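Catalase-3 (Neurospora crassa, PDB 4AJ9) breaks down hydrogen peroxide into water and oxygen with the help of a heme cofactor, and probably protects cells from peroxide damage. Local coordinates at residues C[226-231]-C[305-310]; C[29-34]-C[45-50]; C[575-580]-C[614-619]. All coordinates share one frame; numbering follows the deposited sequence.

Contact 1: C[226-231]-C[305-310]; sequences VKWHWK and QVLGEM
In the antiparallel beta-barrel of the catalase core, a Met-aromatic contact joins W230 of strand 223-232 to M310 of strand 305-314. The methyl group CE of M310 stands over one face of the indole, 3.6 Å from the centroid of the six-membered ring of W230 and only 5° off its normal, which is the geometry of a CH-pi contact. The sulfur lies more obliquely: SD of M310 is 4.2 Å from the same centroid, 31° off the normal. Lower on the chain, CB of M310 comes to 3.7 Å from CZ3 of W230, so the methionine touches the benzo ring with its beginning and its end. A bend at chi3 (97°) folds CE back over the ring, and the two side chains cross at about a right angle.

The strands are not direct neighbours. Strand 270-278 pairs with both, and the nearest CA atoms, those of W230 and E309, are 8.8 Å apart; side chains alone therefore bridge the two strands. A classic beta bulge, with L307 and G308 opposite the single residue L273, interrupts the pairing with strand 270-278. L307 makes a looser second contact, its CD1 lying 4.3 Å from CZ3 of W228 at an oblique angle to the ring.

F122 of strand 121-128 stacks on W230 and also touches M310. Replacing W230 by an alanine is likely to leave the M310 methyl without its aromatic face and F122 without its stacking partner. Nearest atoms of the W230 side chain and a bound heme are about 10 Å apart.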
loop_
_atom_site.group_PDB
_atom_site.type_symbol
_atom_site.label_atom_id
_atom_site.label_comp_id
_atom_site.label_asym_id
_atom_site.label_seq_id
_atom_site.Cartn_x
_atom_site.Cartn_y
_atom_site.Cartn_z
ATOM N N VAL C 226 -23.566 -12.481 28.946
ATOM C CA VAL C 226 -22.347 -13.022 29.539
ATOM C C VAL C 226 -21.224 -11.982 29.665
ATOM O O VAL C 226 -21.058 -11.133 28.793
ATOM C CB VAL C 226 -21.827 -14.255 28.748
ATOM C CG1 VAL C 226 -21.372 -13.867 27.343
ATOM C CG2 VAL C 226 -20.699 -14.926 29.491
ATOM N N LYS C 227 -20.473 -12.064 30.763
ATOM C CA LYS C 227 -19.193 -11.354 30.902
ATOM C C LYS C 227 -18.068 -12.386 30.903
ATOM O O LYS C 227 -18.138 -13.384 31.636
ATOM C CB LYS C 227 -19.132 -10.538 32.207
ATOM C CG LYS C 227 -20.147 -9.398 32.320
ATOM C CD LYS C 227 -19.830 -8.255 31.362
ATOM C CE LYS C 227 -20.467 -6.944 31.828
ATOM N NZ LYS C 227 -20.376 -5.862 30.804
ATOM N N TRP C 228 -17.034 -12.152 30.094
ATOM C CA TRP C 228 -15.866 -13.033 30.071
ATOM C C TRP C 228 -14.834 -12.572 31.082
ATOM O O TRP C 228 -14.508 -11.370 31.157
ATOM C CB TRP C 228 -15.187 -13.036 28.692
ATOM C CG TRP C 228 -16.001 -13.541 27.555
ATOM C CD1 TRP C 228 -16.496 -12.806 26.512
ATOM C CD2 TRP C 228 -16.381 -14.900 27.302
ATOM N NE1 TRP C 228 -17.169 -13.624 25.638
ATOM C CE2 TRP C 228 -17.104 -14.914 26.096
ATOM C CE3 TRP C 228 -16.165 -16.109 27.975
ATOM C CZ2 TRP C 228 -17.637 -16.087 25.560
ATOM C CZ3 TRP C 228 -16.691 -17.272 27.437
ATOM C CH2 TRP C 228 -17.416 -17.254 26.246
ATOM N N HIS C 229 -14.291 -13.530 31.831
ATOM C CA HIS C 229 -13.242 -13.250 32.808
ATOM C C HIS C 229 -12.109 -14.249 32.640
ATOM O O HIS C 229 -12.353 -15.443 32.447
ATOM C CB HIS C 229 -13.763 -13.388 34.242
ATOM C CG HIS C 229 -14.837 -12.413 34.606
ATOM N ND1 HIS C 229 -14.670 -11.456 35.585
ATOM C CD2 HIS C 229 -16.103 -12.266 34.149
ATOM C CE1 HIS C 229 -15.787 -10.761 35.713
ATOM N NE2 HIS C 229 -16.669 -11.225 34.846
ATOM N N TRP C 230 -10.872 -13.766 32.709
ATOM C CA TRP C 230 -9.722 -14.654 32.830
ATOM C C TRP C 230 -9.150 -14.455 34.222
ATOM O O TRP C 230 -8.824 -13.334 34.599
ATOM C CB TRP C 230 -8.625 -14.319 31.810
ATOM C CG TRP C 230 -8.925 -14.632 30.363
ATOM C CD1 TRP C 230 -9.156 -13.735 29.357
ATOM C CD2 TRP C 230 -8.968 -15.930 29.761
ATOM N NE1 TRP C 230 -9.351 -14.403 28.168
ATOM C CE2 TRP C 230 -9.242 -15.749 28.391
ATOM C CE3 TRP C 230 -8.801 -17.228 30.249
ATOM C CZ2 TRP C 230 -9.367 -16.816 27.509
ATOM C CZ3 TRP C 230 -8.921 -18.288 29.375
ATOM C CH2 TRP C 230 -9.192 -18.076 28.012
ATOM N N LYS C 231 -9.015 -15.541 34.974
ATOM C CA LYS C 231 -8.517 -15.477 36.342
ATOM C C LYS C 231 -7.116 -16.067 36.380
ATOM O O LYS C 231 -6.916 -17.240 36.080
ATOM C CB LYS C 231 -9.449 -16.246 37.285
ATOM C CG LYS C 231 -10.880 -15.707 37.340
ATOM C CD LYS C 231 -10.925 -14.276 37.855
ATOM C CE LYS C 231 -10.621 -14.199 39.333
ATOM N NZ LYS C 231 -10.511 -12.782 39.804
ATOM N N GLN C 305 -18.316 -18.310 37.098
ATOM C CA GLN C 305 -18.469 -19.734 36.846
ATOM C C GLN C 305 -17.382 -20.156 35.875
ATOM O O GLN C 305 -17.343 -19.689 34.730
ATOM C CB GLN C 305 -19.864 -20.030 36.296
ATOM C CG GLN C 305 -20.979 -19.430 37.154
ATOM C CD GLN C 305 -22.358 -19.792 36.656
ATOM O OE1 GLN C 305 -22.675 -20.965 36.471
ATOM N NE2 GLN C 305 -23.185 -18.782 36.421
ATOM N N VAL C 306 -16.478 -21.007 36.348
ATOM C CA VAL C 306 -15.320 -21.431 35.564
ATOM C C VAL C 306 -15.711 -22.419 34.458
ATOM O O VAL C 306 -16.386 -23.417 34.710
ATOM C CB VAL C 306 -14.225 -22.046 36.478
ATOM C CG1 VAL C 306 -13.057 -22.580 35.654
ATOM C CG2 VAL C 306 -13.741 -21.023 37.505
ATOM N N LEU C 307 -15.295 -22.134 33.227
ATOM C CA LEU C 307 -15.637 -22.987 32.094
ATOM C C LEU C 307 -14.468 -23.860 31.657
ATOM O O LEU C 307 -14.658 -24.928 31.067
ATOM C CB LEU C 307 -16.116 -22.139 30.894
ATOM C CG LEU C 307 -17.381 -21.290 31.058
ATOM C CD1 LEU C 307 -17.841 -20.724 29.708
ATOM C CD2 LEU C 307 -18.504 -22.097 31.693
ATOM N N GLY C 308 -13.256 -23.402 31.937
ATOM C CA GLY C 308 -12.072 -24.140 31.543
ATOM C C GLY C 308 -10.783 -23.408 31.855
ATOM O O GLY C 308 -10.765 -22.433 32.625
ATOM N N GLU C 309 -9.690 -23.884 31.264
ATOM C CA GLU C 309 -8.386 -23.302 31.558
ATOM C C GLU C 309 -7.539 -23.178 30.310
ATOM O O GLU C 309 -7.554 -24.059 29.449
ATOM C CB GLU C 309 -7.645 -24.160 32.584
ATOM C CG GLU C 309 -6.292 -23.584 32.997
ATOM C CD GLU C 309 -5.672 -24.304 34.188
ATOM O OE1 GLU C 309 -5.228 -25.457 34.023
ATOM O OE2 GLU C 309 -5.621 -23.715 35.288
ATOM N N MET C 310 -6.787 -22.086 30.231
ATOM C CA MET C 310 -5.850 -21.875 29.147
ATOM C C MET C 310 -4.437 -21.810 29.714
ATOM O O MET C 310 -4.200 -21.155 30.719
ATOM C CB MET C 310 -6.216 -20.579 28.411
ATOM C CG MET C 310 -5.067 -19.823 27.779
ATOM S SD MET C 310 -5.736 -18.462 26.803
ATOM C CE MET C 310 -5.582 -17.064 27.938
#

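Contact 2: C[29-34]-C[45-50]; sequences QFSLKA and FIFRQK
With CG anti to the backbone N (chi1 170°), F47 brings its ring beside S31, while K50, one turn later, takes the same first torsion and extends fully until NZ lies near Q29. The Q29 chain instead bends at chi2 (-60°), which brings its amide nitrogen alongside the lysine end.

The S31 hydroxyl approaches the phenylalanine ring obliquely, OG lying 3.9 Å from CD1 of F47. That distance fits van der Waals contact; OG is hydrogen-bonded to D147 of the second subunit. NE2 of Q29 and NZ of K50 are 3.7 Å apart, two donors with no bond between them, and the ammonium is held by salt bridges to E28 and to D153 of the second subunit.

These contacts set the extended N-terminal arm against the start of helix 45-55. Consistent with the interlocked arms of catalase tetramers, three other chains approach: K33 and A34 pair in antiparallel fashion with a strand of the second subunit, the F45 ring meets F418 of the third edge-to-face, and F47 packs on L42 of the fourth. Nearest atoms of the F47 side chain and a bound heme are about 5 Å apart. NZ of K33 reaches back to O of S31 at 2.8 Å and also forms a salt bridge to D147 of the second subunit. On the helix, O of I46 accepts from K50 N and, on a lone pair, from Q49 NE2.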
loop_
_atom_site.group_PDB
_atom_site.type_symbol
_atom_site.label_atom_id
_atom_site.label_comp_id
_atom_site.label_asym_id
_atom_site.label_seq_id
_atom_site.Cartn_x
_atom_site.Cartn_y
_atom_site.Cartn_z
ATOM N N GLN C 29 28.142 -10.407 0.299
ATOM C CA GLN C 29 28.950 -9.596 1.207
ATOM C C GLN C 29 29.749 -8.512 0.470
ATOM O O GLN C 29 30.385 -7.674 1.112
ATOM C CB GLN C 29 29.899 -10.489 2.017
ATOM C CG GLN C 29 29.152 -11.347 3.032
ATOM C CD GLN C 29 28.389 -10.493 4.024
ATOM O OE1 GLN C 29 28.956 -9.595 4.657
ATOM N NE2 GLN C 29 27.095 -10.750 4.150
ATOM N N PHE C 30 29.709 -8.527 -0.862
ATOM C CA PHE C 30 30.406 -7.519 -1.667
ATOM C C PHE C 30 29.532 -6.988 -2.793
ATOM O O PHE C 30 28.978 -7.764 -3.563
ATOM C CB PHE C 30 31.684 -8.093 -2.292
ATOM C CG PHE C 30 32.699 -8.560 -1.286
ATOM C CD1 PHE C 30 32.672 -9.860 -0.813
ATOM C CD2 PHE C 30 33.674 -7.700 -0.823
ATOM C CE1 PHE C 30 33.611 -10.290 0.119
ATOM C CE2 PHE C 30 34.615 -8.120 0.104
ATOM C CZ PHE C 30 34.581 -9.415 0.574
ATOM N N SER C 31 29.422 -5.666 -2.889
ATOM C CA SER C 31 28.750 -5.049 -4.024
ATOM C C SER C 31 29.597 -5.218 -5.277
ATOM O O SER C 31 30.825 -5.151 -5.207
ATOM C CB SER C 31 28.531 -3.558 -3.779
ATOM O OG SER C 31 27.593 -3.339 -2.741
ATOM N N LEU C 32 28.931 -5.413 -6.416
ATOM C CA LEU C 32 29.604 -5.505 -7.705
ATOM C C LEU C 32 30.091 -4.134 -8.157
ATOM O O LEU C 32 29.304 -3.202 -8.233
ATOM C CB LEU C 32 28.636 -6.079 -8.745
ATOM C CG LEU C 32 29.192 -6.187 -10.169
ATOM C CD1 LEU C 32 30.369 -7.163 -10.198
ATOM C CD2 LEU C 32 28.081 -6.650 -11.115
ATOM N N LYS C 33 31.380 -4.019 -8.483
ATOM C CA LYS C 33 31.988 -2.715 -8.742
ATOM C C LYS C 33 32.671 -2.645 -10.104
ATOM O O LYS C 33 33.157 -3.651 -10.623
ATOM C CB LYS C 33 33.003 -2.382 -7.635
ATOM C CG LYS C 33 32.417 -2.442 -6.233
ATOM C CD LYS C 33 33.485 -2.222 -5.149
ATOM C CE LYS C 33 32.903 -2.398 -3.739
ATOM N NZ LYS C 33 32.514 -3.806 -3.421
ATOM N N ALA C 34 32.692 -1.449 -10.683
ATOM C CA ALA C 34 33.375 -1.228 -11.954
ATOM C C ALA C 34 34.834 -0.897 -11.657
ATOM O O ALA C 34 35.219 0.267 -11.662
ATOM C CB ALA C 34 32.705 -0.087 -12.733
ATOM N N PHE C 45 22.119 -7.347 -9.265
ATOM C CA PHE C 45 20.783 -7.791 -8.882
ATOM C C PHE C 45 20.777 -8.339 -7.453
ATOM O O PHE C 45 19.784 -8.206 -6.731
ATOM C CB PHE C 45 20.283 -8.853 -9.864
ATOM C CG PHE C 45 21.011 -10.171 -9.772
ATOM C CD1 PHE C 45 22.241 -10.347 -10.401
ATOM C CD2 PHE C 45 20.446 -11.247 -9.090
ATOM C CE1 PHE C 45 22.899 -11.567 -10.332
ATOM C CE2 PHE C 45 21.101 -12.471 -9.015
ATOM C CZ PHE C 45 22.326 -12.631 -9.635
ATOM N N ILE C 46 21.898 -8.939 -7.051
ATOM C CA ILE C 46 22.076 -9.493 -5.701
ATOM C C ILE C 46 21.977 -8.401 -4.639
ATOM O O ILE C 46 21.213 -8.521 -3.690
ATOM C CB ILE C 46 23.437 -10.220 -5.575
ATOM C CG1 ILE C 46 23.448 -11.492 -6.433
ATOM C CG2 ILE C 46 23.778 -10.549 -4.107
ATOM C CD1 ILE C 46 24.816 -12.150 -6.487
ATOM N N PHE C 47 22.760 -7.337 -4.794
ATOM C CA PHE C 47 22.632 -6.195 -3.896
ATOM C C PHE C 47 21.184 -5.668 -3.790
ATOM O O PHE C 47 20.642 -5.511 -2.694
ATOM C CB PHE C 47 23.536 -5.045 -4.340
ATOM C CG PHE C 47 23.263 -3.772 -3.599
ATOM C CD1 PHE C 47 23.759 -3.588 -2.318
ATOM C CD2 PHE C 47 22.494 -2.777 -4.170
ATOM C CE1 PHE C 47 23.480 -2.433 -1.615
ATOM C CE2 PHE C 47 22.227 -1.621 -3.484
ATOM C CZ PHE C 47 22.721 -1.448 -2.204
ATOM N N ARG C 48 20.574 -5.358 -4.926
ATOM C CA ARG C 48 19.262 -4.714 -4.891
ATOM C C ARG C 48 18.175 -5.598 -4.298
ATOM O O ARG C 48 17.369 -5.115 -3.520
ATOM C CB ARG C 48 18.851 -4.134 -6.255
ATOM C CG ARG C 48 19.491 -2.768 -6.542
ATOM C CD ARG C 48 19.075 -2.181 -7.898
ATOM N NE ARG C 48 19.547 -3.008 -9.001
ATOM C CZ ARG C 48 18.836 -3.972 -9.574
ATOM N NH1 ARG C 48 17.596 -4.219 -9.172
ATOM N NH2 ARG C 48 19.370 -4.690 -10.546
ATOM N N GLN C 49 18.158 -6.889 -4.631
ATOM C CA GLN C 49 17.135 -7.771 -4.043
ATOM C C GLN C 49 17.296 -7.920 -2.518
ATOM O O GLN C 49 16.310 -8.016 -1.779
ATOM C CB GLN C 49 17.069 -9.143 -4.749
ATOM C CG GLN C 49 18.351 -9.989 -4.698
ATOM C CD GLN C 49 18.450 -10.911 -3.481
ATOM O OE1 GLN C 49 17.496 -11.590 -3.122
ATOM N NE2 GLN C 49 19.628 -10.934 -2.844
ATOM N N LYS C 50 18.537 -7.921 -2.045
ATOM C CA LYS C 50 18.792 -7.973 -0.606
ATOM C C LYS C 50 18.366 -6.667 0.091
ATOM O O LYS C 50 17.635 -6.687 1.094
ATOM C CB LYS C 50 20.273 -8.285 -0.329
ATOM C CG LYS C 50 20.630 -8.451 1.170
ATOM C CD LYS C 50 22.136 -8.762 1.365
ATOM C CE LYS C 50 22.547 -8.732 2.850
ATOM N NZ LYS C 50 23.981 -9.100 3.076
#

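Contact 3: C[575-580]-C[614-619]; sequences QTYSAA and SQILTD
Apolar contact across the two segments converges on one methyl group, CD1 of I616. It lies 3.9 Å from CB of A580 and 4.1 Å from CD1 of Y577, meeting the tyrosine ring at its edge, near the ring plane. I616 places CG1 anti to its carbonyl carbon (chi1 -67°) and then extends (chi2 176°), which carries CD1 away from the helix to both partners.

Hydrogen bonds act within each segment. OG1 of T576 accepts from N of A579 at 3.2 Å, an ST motif that ties the turn after strand 575-576. On the helix, OG1 of T618 donates to O of S614 at 2.8 Å, and T618 N reaches that oxygen from the opposite face of the carbonyl plane. NE2 of Q615 joins OD1 of D619 at 3.0 Å from above the carboxylate plane. Outside the segments, the Q615 amide is hydrogen-bonded to Q615 of the second subunit, and Y577 OH to S538 O.

The fold is the glutaminase-like C-terminal domain of long catalases, with a six-stranded parallel sheet. Helix 612-622 lies against that sheet, I616 touching L537 and V588 of its central strands, while Y577 and A580 rest on I565 beside the edge strand 575-576.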
loop_
_atom_site.group_PDB
_atom_site.type_symbol
_atom_site.label_atom_id
_atom_site.label_comp_id
_atom_site.label_asym_id
_atom_site.label_seq_id
_atom_site.Cartn_x
_atom_site.Cartn_y
_atom_site.Cartn_z
ATOM N N GLN C 575 25.607 -12.258 36.984
ATOM C CA GLN C 575 25.505 -10.864 36.558
ATOM C C GLN C 575 26.465 -10.004 37.377
ATOM O O GLN C 575 26.680 -10.269 38.559
ATOM C CB GLN C 575 24.069 -10.365 36.757
ATOM C CG GLN C 575 23.696 -9.116 35.987
ATOM C CD GLN C 575 22.231 -8.731 36.193
ATOM O OE1 GLN C 575 21.735 -8.721 37.322
ATOM N NE2 GLN C 575 21.537 -8.411 35.102
ATOM N N THR C 576 27.043 -8.985 36.748
ATOM C CA THR C 576 27.911 -8.041 37.449
ATOM C C THR C 576 27.075 -6.974 38.123
ATOM O O THR C 576 25.940 -6.714 37.716
ATOM C CB THR C 576 28.869 -7.314 36.483
ATOM O OG1 THR C 576 28.100 -6.544 35.546
ATOM C CG2 THR C 576 29.746 -8.310 35.742
ATOM N N TYR C 577 27.643 -6.335 39.139
ATOM C CA TYR C 577 26.966 -5.217 39.787
ATOM C C TYR C 577 26.633 -4.127 38.786
ATOM O O TYR C 577 25.587 -3.484 38.894
ATOM C CB TYR C 577 27.794 -4.654 40.942
ATOM C CG TYR C 577 27.596 -5.440 42.208
ATOM C CD1 TYR C 577 26.376 -5.409 42.879
ATOM C CD2 TYR C 577 28.609 -6.239 42.722
ATOM C CE1 TYR C 577 26.176 -6.134 44.033
ATOM C CE2 TYR C 577 28.421 -6.974 43.885
ATOM C CZ TYR C 577 27.204 -6.918 44.538
ATOM O OH TYR C 577 27.002 -7.650 45.695
ATOM N N SER C 578 27.515 -3.943 37.805
ATOM C CA SER C 578 27.334 -2.908 36.785
ATOM C C SER C 578 26.032 -3.135 36.027
ATOM O O SER C 578 25.273 -2.196 35.772
ATOM C CB SER C 578 28.528 -2.898 35.812
ATOM O OG SER C 578 28.379 -1.895 34.814
ATOM N N ALA C 579 25.762 -4.395 35.703
ATOM C CA ALA C 579 24.597 -4.766 34.911
ATOM C C ALA C 579 23.328 -4.963 35.742
ATOM O O ALA C 579 22.242 -5.142 35.184
ATOM C CB ALA C 579 24.895 -6.024 34.108
ATOM N N ALA C 580 23.458 -4.934 37.065
ATOM C CA ALA C 580 22.339 -5.294 37.943
ATOM C C ALA C 580 21.517 -4.107 38.431
ATOM O O ALA C 580 22.020 -2.989 38.590
ATOM C CB ALA C 580 22.824 -6.103 39.130
ATOM N N SER C 614 24.751 -0.931 47.515
ATOM C CA SER C 614 23.858 -0.230 48.435
ATOM C C SER C 614 22.565 0.234 47.771
ATOM O O SER C 614 21.503 0.208 48.390
ATOM C CB SER C 614 24.555 0.982 49.059
ATOM O OG SER C 614 25.686 0.591 49.807
ATOM N N GLN C 615 22.654 0.694 46.527
ATOM C CA GLN C 615 21.469 1.230 45.856
ATOM C C GLN C 615 20.464 0.111 45.604
ATOM O O GLN C 615 19.258 0.301 45.756
ATOM C CB GLN C 615 21.844 1.912 44.535
ATOM C CG GLN C 615 20.707 2.715 43.911
ATOM C CD GLN C 615 20.261 3.863 44.789
ATOM O OE1 GLN C 615 21.051 4.755 45.110
ATOM N NE2 GLN C 615 18.984 3.857 45.179
ATOM N N ILE C 616 20.977 -1.051 45.211
ATOM C CA ILE C 616 20.148 -2.226 44.966
ATOM C C ILE C 616 19.396 -2.643 46.224
ATOM O O ILE C 616 18.201 -2.949 46.176
ATOM C CB ILE C 616 20.987 -3.411 44.447
ATOM C CG1 ILE C 616 21.547 -3.101 43.055
ATOM C CG2 ILE C 616 20.133 -4.685 44.364
ATOM C CD1 ILE C 616 22.461 -4.180 42.501
ATOM N N LEU C 617 20.095 -2.666 47.355
ATOM C CA LEU C 617 19.458 -3.084 48.602
ATOM C C LEU C 617 18.465 -2.026 49.054
ATOM O O LEU C 617 17.391 -2.351 49.561
ATOM C CB LEU C 617 20.497 -3.327 49.693
ATOM C CG LEU C 617 19.985 -4.022 50.956
ATOM C CD1 LEU C 617 19.328 -5.338 50.590
ATOM C CD2 LEU C 617 21.124 -4.244 51.960
ATOM N N THR C 618 18.835 -0.761 48.864
ATOM C CA THR C 618 17.971 0.359 49.207
ATOM C C THR C 618 16.688 0.353 48.367
ATOM O O THR C 618 15.585 0.485 48.911
ATOM C CB THR C 618 18.712 1.714 49.050
ATOM O OG1 THR C 618 19.816 1.767 49.970
ATOM C CG2 THR C 618 17.781 2.883 49.317
ATOM N N ASP C 619 16.833 0.195 47.051
ATOM C CA ASP C 619 15.678 0.153 46.153
ATOM C C ASP C 619 14.772 -1.000 46.558
ATOM O O ASP C 619 13.573 -0.826 46.722
ATOM C CB ASP C 619 16.101 -0.056 44.691
ATOM C CG ASP C 619 16.760 1.179 44.060
ATOM O OD1 ASP C 619 16.529 2.312 44.530
ATOM O OD2 ASP C 619 17.511 1.006 43.070
#

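All three contacts are made by buried residues, yet their settings differ. Contact 1 belongs to the beta core of its subunit and touches no other chain; its centre is 17 Å from that of the chain. Contact 2, its centre 43 Å from the chain's, lies on the projecting arm among other subunits, which also supply acids for its charged and hydroxyl groups. Contact 3 lies in a separate parallel alpha/beta domain, with the second subunit near its margin. The chemistry follows: aromatic and sulfur groups between strands, mixed polar and aromatic groups at the interface, an aliphatic methyl against a tyrosine edge and an alanine between a helix and the turn after an edge strand. No structural element is shared.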